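Local atomic coordinates of uncharacterized protein TP-0789 domain-containing protein (Desulfovibrio piger ATCC 29098, PDB entry 4Z48), a protein that is of unknown function but belongs to the LolA-like family, whose namesake LolA carries lipoproteins to the outer membrane, and so may bind a lipid or other hydrophobic ligand. Residues 41-46 and 114-119; 52-57 and 237-242; 64-69 and 75-80; 91-96 and 102-107; 112-115 and 120-123. One frame throughout, in Å; residues are numbered along the deposited sequence.

Interaction 1: residues 41-46 and 114-119; sequences KVLTRS and FMRSDL
Arg45, on strand 41-46, reaches out to the backbone of Met115 (a selenomethionine here), a residue in the loop 114-119. Its NE gives a hydrogen bond to Met115 O, 2.9 Å long with an angle of 150° at the hydrogen, and the acceptor lies near the edge of the guanidinium. A second bond, from NH1 of Arg45 to the carbonyl O of Thr44 beside it, fixes the rotation of the flat group. The bend at chi2 (90°) folds the chain back far enough for both carbonyls to be served. Met115 adds an apolar touch, its methyl CE lying 4.2 Å from Arg45 CG.

Leu43 and Arg116 meet at about a right angle. Leu43 CD1 sits over one face of the Arg116 guanidinium, 3.6 Å from NE, and also 3.7 Å from CB of the same arginine. This one methyl also lies over a face of the Arg45 guanidinium, whose plane is 81° from that of Arg116.

The carbonyl that Arg45 uses is held in position by a type I' turn from Phe114 to Ser117, in which Phe114 O accepts from both the backbone N and OG of Ser117. Ser117 OG in turn accepts from Leu119 N, completing an ST turn.

Interaction 2: residues 52-57 and 237-242; sequences KHFGKD and AYFEHS
Phe239 presents its ring to two side chains of strand 52-54, Lys52 and Phe54, which both point toward it. In the LolA-like fold, built on a strongly curved antiparallel sheet, this joins the end of the long strand 41-54 to the chain segment that follows the last strand, 219-230. The two phenyl rings form an offset edge-to-face pair: the edge of Phe54 is directed toward the face of Phe239, with centroids 5.8 Å apart and planes inclined by 72°. The touching atoms are Phe54 CE1 and Phe239 CD2, 3.9 Å apart, and Phe54 CZ lies almost as close to the same carbon.

Lys52 crosses the Phe239 ring at about a right angle. Its CG is anti to the backbone N (chi1 -171°) and the chain beyond is fully extended, so the methylenes run past the ring while the ammonium group is carried away from it. There NZ forms a salt bridge with Asp236 and a hydrogen bond with the carbonyl of Leu234, both just before the segment 237-242. The lysine therefore serves an apolar neighbour with its stem and polar ones with its tip.

On one face of Phe239, over the ring centre, lies CB of the preceding Tyr238. From the strand, the nearest approach to the ring is Lys52 CB, 3.5 Å from Phe239 CE2.

Interaction 3: residues 64-69 and 75-80; sequences LIVFDR and GTKYLV
The Phe67 ring meets strand 77-80 and the residues leading into it with its edge. Thr76 O lies in the ring plane, 3.6 Å from CD1, and Tyr78 also comes to the edge, its CD1 being 3.9 Å from Phe67 CE1. Beyond the hairpin, the Phe67 ring meets that of Phe47 and the Tyr78 ring that of Phe114.

Strands 64-69 and 77-80 are the two arms of an antiparallel beta hairpin. Ile65 and Tyr78 form a hydrogen-bonded pair, joined by Ile65 N to Tyr78 O and Tyr78 N to Ile65 O, each 2.9 Å. Nearer the turn, Phe67 N binds Thr76 O at 172°, and Gly75 N returns a bond to Phe67 O. On the face opposite Ile65 and Tyr78, Val66 and Lys77 lie side by side, Val66 CG1 4.0 Å from Lys77 CG. The extended lysine chain continues to the carbonyl of Ala243, which accepts a hydrogen bond from NZ.

Thr76 O is thus approached twice by Phe67, by the backbone N-H in a nearly straight hydrogen bond and by the edge of the ring. The weakly positive hydrogen of that edge, facing a carbonyl oxygen, would make the second approach mildly favourable.

Interaction 4: residues 91-96 and 102-107; sequences DMWVYL and VRRISG
Arg104 NH1 gives two hydrogen bonds, one to Asp91 OD1 and one to a water. The bond to Asp91 OD1, 2.9 Å long at 155°, is part of a salt bridge; the carboxylate oxygen lies close to the guanidinium plane, whereas the arginine approaches it from above the carboxylate plane. The water, 2.8 Å from Arg104 NH1, also accepts from Met92 N and donates to Ile105 O, and so bridges the strands beyond their regular pairing.

Arg104 reaches this position because CG is anti to the backbone N (chi1 174°) and the chain turns at chi3, laying it beside Trp93. The indole and guanidinium planes are 56° apart. Trp93 NE1 stands over one face of the guanidinium, toward its rim, and Arg104 NH2 comes within 3.4 Å of Trp93 CZ2.

The setting is a beta hairpin of strands 91-96 and 101-104, the latter an outermost strand of the chain's antiparallel array. Val94 and Arg103 form its hydrogen-bonded pair, and Ile105 N binds Met92 O. On the Val94 face, Ile105 CD1 packs 3.8 Å from Val94 CG1; on the face of Trp93, Val102 CG2 meets the edge of Tyr95 at CD1.

The other carboxylate oxygen, Asp91 OD2, is hydrogen-bonded to the hydroxyl of Tyr83. Held by an arginine and a phenol, the carboxylate probably stays ionised and would help to hold the arginine against the indole.

Interaction 5: residues 112-115 and 120-123; sequences ASFM and SNED
Part of the long loop between strands 101-104 and 133-143 doubles back on itself here, bringing Ala112 to Asn121. Asn121 N donates to Ala112 O over 2.9 Å, approaching almost in line with the carbonyl bond. The same oxygen receives a CA-H...O contact from Ser120 CA at 3.2 Å and has Ser120 CB 3.5 Å away. Ser113 and Ser120 form a single backbone bridge, with no longer ladder between these segments.

The side chain of Asn121 leans across the opposite arm. Its OD1 lies in the plane of the Phe114 ring, at the edge, 3.8 Å from CD1, with the amide and ring planes perpendicular. ND2 of the same amide donates to the carbonyl of Ser109.

The loop probably lies on the inner side of the curved LolA-like sheet, where Phe114 meets Tyr78, and its second arm makes a tight turn. Asp123 N binds Ser120 O, while Asp123 OD2 accepts from Ser120 N at 2.8 Å in a bond that is straight at the hydrogen. Lys191 pairs with Asp123 OD2 and also reaches Ser120 OG, which is bonded to Gln162 and the carbonyl of Phe111 as well.

Strand 41-54 opens two long loops. Its start meets residues 114-119 in interaction 1, and its end meets residues 237-242 in interaction 2, so these two closures cross along the chain. Within both lie two hairpins in series: interaction 3 closes the turn between strands 60-69 and 77-82, and interaction 4 that between 91-96 and 101-104. They are neighbours in the sheet, joined by backbone bonds such as Lys77 O to Tyr95 N. Interaction 5, still within the loop of interaction 2, begins where interaction 1 ends and shares Phe114 and Met115 with it. Those residues also pack on Phe67 and Tyr78 of interaction 3, whereas His241, from interaction 2, reaches Leu79 and Trp93.

Interaction 1: residues 41-46 and 114-119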
# COMPACT_ATOMS: atom_id res chain seq x y z
N LYS A 41 -13.63 -13.38 -15.82
CA LYS A 41 -14.61 -13.03 -14.79
C LYS A 41 -14.08 -11.77 -14.11
O LYS A 41 -12.87 -11.67 -13.84
CB LYS A 41 -14.83 -14.17 -13.78
CG LYS A 41 -15.55 -15.41 -14.32
CD LYS A 41 -15.85 -16.40 -13.17
CE LYS A 41 -16.31 -17.76 -13.64
NZ LYS A 41 -17.78 -17.81 -13.90
N VAL A 42 -14.95 -10.80 -13.88
CA VAL A 42 -14.55 -9.54 -13.29
C VAL A 42 -15.37 -9.24 -12.02
O VAL A 42 -16.59 -9.37 -12.03
CB VAL A 42 -14.71 -8.39 -14.32
CG1 VAL A 42 -14.26 -7.04 -13.73
CG2 VAL A 42 -13.94 -8.68 -15.61
N LEU A 43 -14.67 -8.82 -10.95
CA LEU A 43 -15.24 -8.33 -9.69
C LEU A 43 -14.89 -6.87 -9.61
O LEU A 43 -13.77 -6.49 -10.00
CB LEU A 43 -14.66 -9.04 -8.45
CG LEU A 43 -15.07 -10.45 -8.11
CD1 LEU A 43 -14.24 -10.92 -6.90
CD2 LEU A 43 -16.57 -10.50 -7.76
N THR A 44 -15.75 -6.08 -9.06
CA THR A 44 -15.48 -4.65 -8.96
C THR A 44 -15.79 -4.18 -7.56
O THR A 44 -16.59 -4.81 -6.87
CB THR A 44 -16.24 -3.81 -10.07
OG1 THR A 44 -17.59 -3.53 -9.69
CG2 THR A 44 -16.21 -4.45 -11.43
N ARG A 45 -15.09 -3.16 -7.12
CA ARG A 45 -15.28 -2.53 -5.83
C ARG A 45 -15.08 -1.04 -5.97
O ARG A 45 -14.21 -0.63 -6.73
CB ARG A 45 -14.28 -3.06 -4.78
CG ARG A 45 -14.62 -4.42 -4.20
CD ARG A 45 -13.99 -5.56 -4.99
NE ARG A 45 -14.20 -6.83 -4.31
CZ ARG A 45 -15.28 -7.59 -4.45
NH1 ARG A 45 -16.26 -7.22 -5.27
NH2 ARG A 45 -15.38 -8.73 -3.78
N SER A 46 -15.89 -0.26 -5.26
CA SER A 46 -15.76 1.20 -5.17
C SER A 46 -15.52 1.50 -3.72
O SER A 46 -16.24 0.94 -2.88
CB SER A 46 -17.02 1.92 -5.66
OG SER A 46 -17.13 1.94 -7.07
N PHE A 114 -6.99 -9.25 -0.12
CA PHE A 114 -7.80 -8.11 0.31
C PHE A 114 -8.99 -7.99 -0.64
O PHE A 114 -8.79 -7.65 -1.78
CB PHE A 114 -6.96 -6.82 0.35
CG PHE A 114 -7.71 -5.53 0.58
CD1 PHE A 114 -8.15 -5.18 1.86
CD2 PHE A 114 -7.98 -4.66 -0.48
CE1 PHE A 114 -8.81 -3.96 2.08
CE2 PHE A 114 -8.70 -3.48 -0.27
CZ PHE A 114 -9.10 -3.13 1.00
N MSE A 115 -10.21 -8.33 -0.18
CA MSE A 115 -11.47 -8.16 -0.95
C MSE A 115 -11.46 -8.89 -2.30
O MSE A 115 -11.98 -8.38 -3.30
CB MSE A 115 -11.76 -6.67 -1.15
CG MSE A 115 -11.90 -5.92 0.17
SE MSE A 115 -13.48 -6.50 1.06
CE MSE A 115 -14.79 -5.60 -0.19
N ARG A 116 -10.86 -10.11 -2.28
CA ARG A 116 -10.70 -11.04 -3.39
C ARG A 116 -9.81 -10.46 -4.50
O ARG A 116 -9.76 -11.03 -5.60
CB ARG A 116 -12.05 -11.51 -3.95
CG ARG A 116 -12.89 -12.17 -2.85
CD ARG A 116 -14.31 -12.43 -3.28
NE ARG A 116 -14.39 -13.41 -4.36
CZ ARG A 116 -15.55 -13.83 -4.86
NH1 ARG A 116 -16.70 -13.36 -4.39
NH2 ARG A 116 -15.56 -14.72 -5.84
N SER A 117 -9.11 -9.33 -4.22
CA SER A 117 -8.20 -8.69 -5.17
C SER A 117 -6.81 -9.33 -5.15
O SER A 117 -6.54 -10.27 -4.38
CB SER A 117 -8.07 -7.18 -4.90
OG SER A 117 -7.20 -6.93 -3.81
N ASP A 118 -5.92 -8.79 -6.01
CA ASP A 118 -4.52 -9.23 -6.10
C ASP A 118 -3.67 -8.55 -5.05
O ASP A 118 -2.50 -8.90 -4.89
CB ASP A 118 -4.00 -9.04 -7.51
CG ASP A 118 -4.71 -10.04 -8.41
OD1 ASP A 118 -4.35 -11.20 -8.38
OD2 ASP A 118 -5.74 -9.67 -9.03
N LEU A 119 -4.28 -7.69 -4.24
CA LEU A 119 -3.61 -7.09 -3.07
C LEU A 119 -3.85 -7.98 -1.85
O LEU A 119 -4.95 -8.53 -1.73
CB LEU A 119 -4.22 -5.70 -2.79
CG LEU A 119 -3.82 -4.50 -3.64
CD1 LEU A 119 -4.35 -4.60 -5.07
CD2 LEU A 119 -4.45 -3.25 -3.06

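Interaction 2: residues 52-57 and 237-242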
# COMPACT_ATOMS: atom_id res chain seq x y z
N LYS A 52 -4.85 9.78 8.22
CA LYS A 52 -4.38 10.85 9.05
C LYS A 52 -3.18 10.38 9.86
O LYS A 52 -3.18 9.24 10.35
CB LYS A 52 -5.51 11.37 9.97
CG LYS A 52 -5.15 12.65 10.73
CD LYS A 52 -6.29 13.10 11.62
CE LYS A 52 -5.89 14.32 12.39
NZ LYS A 52 -7.03 14.88 13.15
N HIS A 53 -2.15 11.24 9.97
CA HIS A 53 -0.94 10.96 10.73
C HIS A 53 -1.22 11.11 12.21
O HIS A 53 -2.10 11.89 12.61
CB HIS A 53 0.23 11.86 10.28
CG HIS A 53 0.83 11.37 9.00
ND1 HIS A 53 0.23 11.63 7.78
CD2 HIS A 53 1.86 10.52 8.80
CE1 HIS A 53 0.96 11.01 6.88
NE2 HIS A 53 1.93 10.30 7.44
N PHE A 54 -0.57 10.25 13.00
CA PHE A 54 -0.70 10.15 14.46
C PHE A 54 0.66 9.86 15.09
O PHE A 54 1.60 9.53 14.37
CB PHE A 54 -1.71 9.03 14.85
CG PHE A 54 -3.17 9.39 14.72
CD1 PHE A 54 -3.84 9.20 13.52
CD2 PHE A 54 -3.89 9.87 15.81
CE1 PHE A 54 -5.20 9.51 13.40
CE2 PHE A 54 -5.25 10.18 15.69
CZ PHE A 54 -5.90 9.99 14.49
N GLY A 55 0.74 9.95 16.41
CA GLY A 55 1.96 9.64 17.15
C GLY A 55 2.76 10.83 17.61
O GLY A 55 2.53 11.97 17.17
N LYS A 56 3.76 10.56 18.48
CA LYS A 56 4.68 11.51 19.10
C LYS A 56 5.33 12.45 18.08
O LYS A 56 5.45 13.65 18.35
CB LYS A 56 5.77 10.77 19.88
N ASP A 57 5.73 11.91 16.91
CA ASP A 57 6.36 12.68 15.84
C ASP A 57 5.48 12.71 14.57
O ASP A 57 5.97 13.09 13.50
CB ASP A 57 7.74 12.09 15.51
N ALA A 237 -12.25 11.04 14.78
CA ALA A 237 -13.44 10.19 14.87
C ALA A 237 -13.47 9.09 13.79
O ALA A 237 -13.98 7.99 14.05
CB ALA A 237 -14.70 11.04 14.77
N TYR A 238 -12.96 9.40 12.57
CA TYR A 238 -12.90 8.44 11.47
C TYR A 238 -11.99 7.26 11.79
O TYR A 238 -12.11 6.22 11.17
CB TYR A 238 -12.33 9.11 10.21
CG TYR A 238 -13.25 10.02 9.44
CD1 TYR A 238 -14.21 9.50 8.57
CD2 TYR A 238 -13.08 11.40 9.46
CE1 TYR A 238 -15.03 10.34 7.82
CE2 TYR A 238 -13.88 12.25 8.70
CZ TYR A 238 -14.86 11.71 7.87
OH TYR A 238 -15.66 12.54 7.12
N PHE A 239 -11.04 7.46 12.72
CA PHE A 239 -10.01 6.47 13.02
C PHE A 239 -10.18 5.79 14.38
O PHE A 239 -9.30 5.05 14.82
CB PHE A 239 -8.61 7.13 12.88
CG PHE A 239 -8.55 7.99 11.63
CD1 PHE A 239 -8.44 7.41 10.37
CD2 PHE A 239 -8.69 9.37 11.72
CE1 PHE A 239 -8.42 8.20 9.22
CE2 PHE A 239 -8.72 10.15 10.56
CZ PHE A 239 -8.58 9.56 9.32
N GLU A 240 -11.34 5.99 15.03
CA GLU A 240 -11.62 5.33 16.30
C GLU A 240 -12.28 4.00 16.02
O GLU A 240 -13.03 3.87 15.04
CB GLU A 240 -12.51 6.20 17.19
CG GLU A 240 -11.75 7.29 17.92
CD GLU A 240 -12.60 8.43 18.45
OE1 GLU A 240 -13.79 8.20 18.77
OE2 GLU A 240 -12.07 9.56 18.56
N HIS A 241 -12.04 3.02 16.91
CA HIS A 241 -12.61 1.68 16.78
C HIS A 241 -14.14 1.73 16.62
O HIS A 241 -14.70 0.90 15.90
CB HIS A 241 -12.19 0.78 17.95
CG HIS A 241 -12.26 -0.68 17.61
ND1 HIS A 241 -13.26 -1.48 18.11
CD2 HIS A 241 -11.48 -1.41 16.78
CE1 HIS A 241 -13.05 -2.69 17.60
NE2 HIS A 241 -11.99 -2.69 16.79
N SER A 242 -14.79 2.80 17.18
CA SER A 242 -16.23 3.12 17.11
C SER A 242 -16.71 3.46 15.69
O SER A 242 -17.89 3.28 15.41
CB SER A 242 -16.57 4.28 18.03
OG SER A 242 -15.93 5.49 17.67

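Interaction 3: residues 64-69 and 75-80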
# COMPACT_ATOMS: atom_id res chain seq x y z
N LEU A 64 -8.90 4.60 7.24
CA LEU A 64 -10.26 4.05 7.22
C LEU A 64 -10.65 3.87 5.75
O LEU A 64 -10.66 4.86 4.99
CB LEU A 64 -11.30 4.90 8.00
CG LEU A 64 -12.73 4.33 8.07
CD1 LEU A 64 -12.84 3.19 9.12
CD2 LEU A 64 -13.76 5.44 8.35
N ILE A 65 -10.95 2.62 5.35
CA ILE A 65 -11.37 2.28 3.99
C ILE A 65 -12.84 1.91 4.05
O ILE A 65 -13.18 0.98 4.77
CB ILE A 65 -10.49 1.18 3.33
CG1 ILE A 65 -9.00 1.62 3.30
CG2 ILE A 65 -11.01 0.85 1.92
CD1 ILE A 65 -8.08 0.52 2.99
N VAL A 66 -13.70 2.67 3.35
CA VAL A 66 -15.15 2.43 3.36
C VAL A 66 -15.63 2.04 1.95
O VAL A 66 -15.54 2.87 1.04
CB VAL A 66 -15.94 3.66 3.88
CG1 VAL A 66 -17.43 3.31 4.00
CG2 VAL A 66 -15.42 4.15 5.22
N PHE A 67 -16.14 0.81 1.79
CA PHE A 67 -16.69 0.34 0.50
C PHE A 67 -18.14 0.78 0.34
O PHE A 67 -18.95 0.66 1.27
CB PHE A 67 -16.60 -1.22 0.40
CG PHE A 67 -15.17 -1.65 0.20
CD1 PHE A 67 -14.32 -1.82 1.29
CD2 PHE A 67 -14.64 -1.80 -1.07
CE1 PHE A 67 -12.97 -2.13 1.11
CE2 PHE A 67 -13.30 -2.16 -1.25
CZ PHE A 67 -12.47 -2.29 -0.15
N ASP A 68 -18.50 1.19 -0.86
CA ASP A 68 -19.89 1.61 -1.04
C ASP A 68 -20.61 0.79 -2.10
O ASP A 68 -21.83 0.75 -2.07
CB ASP A 68 -19.95 3.11 -1.38
CG ASP A 68 -18.98 3.52 -2.48
OD1 ASP A 68 -19.03 2.91 -3.56
OD2 ASP A 68 -18.22 4.48 -2.27
N ARG A 69 -19.87 0.23 -3.09
CA ARG A 69 -20.45 -0.52 -4.21
C ARG A 69 -19.55 -1.69 -4.61
O ARG A 69 -18.33 -1.60 -4.43
CB ARG A 69 -20.69 0.41 -5.44
CG ARG A 69 -21.60 1.63 -5.25
CD ARG A 69 -23.09 1.30 -5.27
NE ARG A 69 -23.51 0.84 -6.58
CZ ARG A 69 -24.51 -0.01 -6.80
NH1 ARG A 69 -25.23 -0.48 -5.79
NH2 ARG A 69 -24.80 -0.38 -8.04
N GLY A 75 -20.84 -1.04 2.78
CA GLY A 75 -20.77 -1.06 4.24
C GLY A 75 -19.52 -1.72 4.82
O GLY A 75 -19.25 -1.59 6.03
N THR A 76 -18.74 -2.45 3.99
CA THR A 76 -17.48 -3.06 4.48
C THR A 76 -16.53 -1.91 4.82
O THR A 76 -16.44 -0.95 4.07
CB THR A 76 -16.84 -4.04 3.46
OG1 THR A 76 -17.85 -4.93 2.98
CG2 THR A 76 -15.64 -4.84 4.06
N LYS A 77 -15.91 -1.98 5.99
CA LYS A 77 -14.98 -0.99 6.47
C LYS A 77 -13.72 -1.65 7.03
O LYS A 77 -13.81 -2.63 7.77
CB LYS A 77 -15.60 -0.10 7.55
CG LYS A 77 -16.75 0.80 7.10
CD LYS A 77 -17.39 1.42 8.32
CE LYS A 77 -18.31 2.55 7.99
NZ LYS A 77 -18.66 3.34 9.20
N TYR A 78 -12.56 -1.12 6.67
CA TYR A 78 -11.25 -1.52 7.20
C TYR A 78 -10.67 -0.38 8.00
O TYR A 78 -10.60 0.73 7.49
CB TYR A 78 -10.27 -1.92 6.11
CG TYR A 78 -10.57 -3.25 5.49
CD1 TYR A 78 -11.58 -3.38 4.53
CD2 TYR A 78 -9.81 -4.38 5.80
CE1 TYR A 78 -11.85 -4.61 3.93
CE2 TYR A 78 -10.07 -5.61 5.21
CZ TYR A 78 -11.06 -5.71 4.25
OH TYR A 78 -11.31 -6.92 3.65
N LEU A 79 -10.27 -0.66 9.25
CA LEU A 79 -9.61 0.32 10.12
C LEU A 79 -8.14 -0.13 10.27
O LEU A 79 -7.89 -1.27 10.64
CB LEU A 79 -10.31 0.45 11.48
CG LEU A 79 -9.71 1.44 12.50
CD1 LEU A 79 -9.58 2.85 11.93
CD2 LEU A 79 -10.55 1.50 13.76
N VAL A 80 -7.18 0.73 9.91
CA VAL A 80 -5.77 0.36 9.99
C VAL A 80 -5.04 1.36 10.87
O VAL A 80 -5.17 2.57 10.66
CB VAL A 80 -5.07 0.25 8.60
CG1 VAL A 80 -3.64 -0.29 8.75
CG2 VAL A 80 -5.88 -0.57 7.59

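Interaction 4: residues 91-96 and 102-107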
# COMPACT_ATOMS: atom_id res chain seq x y z
N ASP A 91 -2.09 -2.67 13.65
CA ASP A 91 -3.43 -3.11 14.00
C ASP A 91 -4.37 -2.95 12.80
O ASP A 91 -4.37 -1.95 12.08
CB ASP A 91 -3.96 -2.31 15.21
CG ASP A 91 -3.31 -2.66 16.54
OD1 ASP A 91 -3.17 -3.85 16.83
OD2 ASP A 91 -2.98 -1.72 17.29
N MSE A 92 -5.18 -3.95 12.60
CA MSE A 92 -6.13 -3.91 11.50
C MSE A 92 -7.40 -4.65 11.89
O MSE A 92 -7.36 -5.71 12.54
CB MSE A 92 -5.51 -4.53 10.24
CG MSE A 92 -6.43 -4.54 9.04
SE MSE A 92 -5.55 -5.26 7.47
CE MSE A 92 -4.22 -4.02 7.27
N TRP A 93 -8.52 -4.06 11.51
CA TRP A 93 -9.84 -4.62 11.71
C TRP A 93 -10.73 -4.43 10.48
O TRP A 93 -10.59 -3.46 9.73
CB TRP A 93 -10.53 -3.96 12.90
CG TRP A 93 -9.82 -4.08 14.22
CD1 TRP A 93 -10.03 -5.02 15.18
CD2 TRP A 93 -8.90 -3.14 14.77
NE1 TRP A 93 -9.28 -4.74 16.30
CE2 TRP A 93 -8.58 -3.58 16.08
CE3 TRP A 93 -8.31 -1.95 14.29
CZ2 TRP A 93 -7.72 -2.87 16.92
CZ3 TRP A 93 -7.46 -1.25 15.12
CH2 TRP A 93 -7.16 -1.71 16.41
N VAL A 94 -11.66 -5.34 10.30
CA VAL A 94 -12.65 -5.25 9.22
C VAL A 94 -14.04 -5.38 9.82
O VAL A 94 -14.26 -6.28 10.63
CB VAL A 94 -12.42 -6.30 8.07
CG1 VAL A 94 -12.41 -7.75 8.58
CG2 VAL A 94 -13.45 -6.13 6.93
N TYR A 95 -14.97 -4.46 9.44
CA TYR A 95 -16.40 -4.57 9.72
C TYR A 95 -17.04 -5.23 8.48
O TYR A 95 -16.90 -4.70 7.37
CB TYR A 95 -17.04 -3.21 10.04
CG TYR A 95 -18.54 -3.29 10.13
CD1 TYR A 95 -19.17 -3.69 11.30
CD2 TYR A 95 -19.34 -3.04 9.01
CE1 TYR A 95 -20.56 -3.85 11.36
CE2 TYR A 95 -20.72 -3.19 9.06
CZ TYR A 95 -21.33 -3.57 10.25
OH TYR A 95 -22.69 -3.70 10.31
N LEU A 96 -17.68 -6.38 8.67
CA LEU A 96 -18.35 -7.16 7.61
C LEU A 96 -19.87 -6.94 7.68
O LEU A 96 -20.47 -7.32 8.68
CB LEU A 96 -18.01 -8.66 7.74
CG LEU A 96 -16.51 -9.00 7.60
CD1 LEU A 96 -16.22 -10.41 8.16
CD2 LEU A 96 -16.04 -8.91 6.16
N VAL A 102 -17.27 -7.19 13.59
CA VAL A 102 -15.93 -6.63 13.47
C VAL A 102 -14.96 -7.80 13.76
O VAL A 102 -15.17 -8.53 14.73
CB VAL A 102 -15.70 -5.41 14.43
CG1 VAL A 102 -14.25 -4.92 14.39
CG2 VAL A 102 -16.67 -4.26 14.11
N ARG A 103 -13.95 -8.01 12.89
CA ARG A 103 -12.94 -9.07 13.05
C ARG A 103 -11.55 -8.43 12.93
O ARG A 103 -11.35 -7.61 12.04
CB ARG A 103 -13.12 -10.16 11.96
CG ARG A 103 -12.04 -11.26 12.00
CD ARG A 103 -12.20 -12.36 10.94
NE ARG A 103 -11.88 -11.94 9.57
CZ ARG A 103 -10.65 -11.86 9.04
NH1 ARG A 103 -9.58 -12.08 9.80
NH2 ARG A 103 -10.49 -11.53 7.77
N ARG A 104 -10.63 -8.81 13.81
CA ARG A 104 -9.24 -8.35 13.79
C ARG A 104 -8.52 -9.16 12.72
O ARG A 104 -8.74 -10.37 12.63
CB ARG A 104 -8.58 -8.57 15.18
CG ARG A 104 -7.10 -8.23 15.14
CD ARG A 104 -6.38 -8.51 16.44
NE ARG A 104 -6.66 -7.49 17.46
CZ ARG A 104 -6.05 -6.31 17.56
NH1 ARG A 104 -5.14 -5.94 16.66
NH2 ARG A 104 -6.37 -5.48 18.54
N ILE A 105 -7.67 -8.51 11.92
CA ILE A 105 -6.82 -9.20 10.95
C ILE A 105 -5.41 -9.10 11.49
O ILE A 105 -4.83 -8.00 11.54
CB ILE A 105 -6.94 -8.69 9.50
CG1 ILE A 105 -8.36 -8.83 8.97
CG2 ILE A 105 -5.91 -9.40 8.60
CD1 ILE A 105 -8.67 -7.91 7.78
N SER A 106 -4.86 -10.22 11.95
CA SER A 106 -3.52 -10.21 12.52
C SER A 106 -2.76 -11.46 12.14
O SER A 106 -3.35 -12.42 11.63
CB SER A 106 -3.63 -10.09 14.04
OG SER A 106 -4.18 -11.25 14.62
N GLY A 107 -1.46 -11.47 12.44
CA GLY A 107 -0.60 -12.61 12.14
C GLY A 107 -0.62 -12.96 10.66
O GLY A 107 -0.66 -12.06 9.81
O HOH W 1 -4.52 -6.48 13.96

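Interaction 5: residues 112-115 and 120-123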
# COMPACT_ATOMS: atom_id res chain seq x y z
N ALA A 112 -3.46 -12.92 3.52
CA ALA A 112 -4.66 -13.26 2.77
C ALA A 112 -5.06 -12.13 1.83
O ALA A 112 -4.68 -10.97 2.00
CB ALA A 112 -5.81 -13.59 3.74
N SER A 113 -5.82 -12.50 0.80
CA SER A 113 -6.34 -11.59 -0.20
C SER A 113 -7.15 -10.47 0.41
O SER A 113 -7.94 -10.70 1.34
CB SER A 113 -7.22 -12.36 -1.19
OG SER A 113 -7.67 -11.45 -2.18
N PHE A 114 -6.99 -9.25 -0.12
CA PHE A 114 -7.80 -8.11 0.31
C PHE A 114 -8.99 -7.99 -0.64
O PHE A 114 -8.79 -7.65 -1.78
CB PHE A 114 -6.96 -6.82 0.35
CG PHE A 114 -7.71 -5.53 0.58
CD1 PHE A 114 -8.15 -5.18 1.86
CD2 PHE A 114 -7.98 -4.66 -0.48
CE1 PHE A 114 -8.81 -3.96 2.08
CE2 PHE A 114 -8.70 -3.48 -0.27
CZ PHE A 114 -9.10 -3.13 1.00
N MSE A 115 -10.21 -8.33 -0.18
CA MSE A 115 -11.47 -8.16 -0.95
C MSE A 115 -11.46 -8.89 -2.30
O MSE A 115 -11.98 -8.38 -3.30
CB MSE A 115 -11.76 -6.67 -1.15
CG MSE A 115 -11.90 -5.92 0.17
SE MSE A 115 -13.48 -6.50 1.06
CE MSE A 115 -14.79 -5.60 -0.19
N SER A 120 -2.86 -8.12 -0.94
CA SER A 120 -3.01 -8.81 0.32
C SER A 120 -3.39 -7.80 1.39
O SER A 120 -3.20 -6.62 1.15
CB SER A 120 -1.72 -9.52 0.70
OG SER A 120 -1.42 -10.59 -0.18
N ASN A 121 -3.87 -8.25 2.57
CA ASN A 121 -4.19 -7.33 3.67
C ASN A 121 -2.94 -6.52 4.10
O ASN A 121 -3.05 -5.33 4.40
CB ASN A 121 -4.76 -8.09 4.87
CG ASN A 121 -6.10 -8.71 4.59
OD1 ASN A 121 -6.91 -8.14 3.87
ND2 ASN A 121 -6.34 -9.90 5.12
N GLU A 122 -1.76 -7.14 4.05
CA GLU A 122 -0.53 -6.44 4.44
C GLU A 122 -0.13 -5.36 3.42
O GLU A 122 0.51 -4.41 3.82
CB GLU A 122 0.64 -7.41 4.67
CG GLU A 122 1.21 -8.09 3.43
CD GLU A 122 2.50 -8.85 3.71
OE1 GLU A 122 3.44 -8.26 4.29
OE2 GLU A 122 2.56 -10.04 3.33
N ASP A 123 -0.56 -5.47 2.15
CA ASP A 123 -0.28 -4.48 1.12
C ASP A 123 -0.99 -3.14 1.37
O ASP A 123 -0.59 -2.13 0.80
CB ASP A 123 -0.67 -5.02 -0.26
CG ASP A 123 0.14 -6.22 -0.72
OD1 ASP A 123 1.29 -6.37 -0.28
OD2 ASP A 123 -0.38 -7.00 -1.53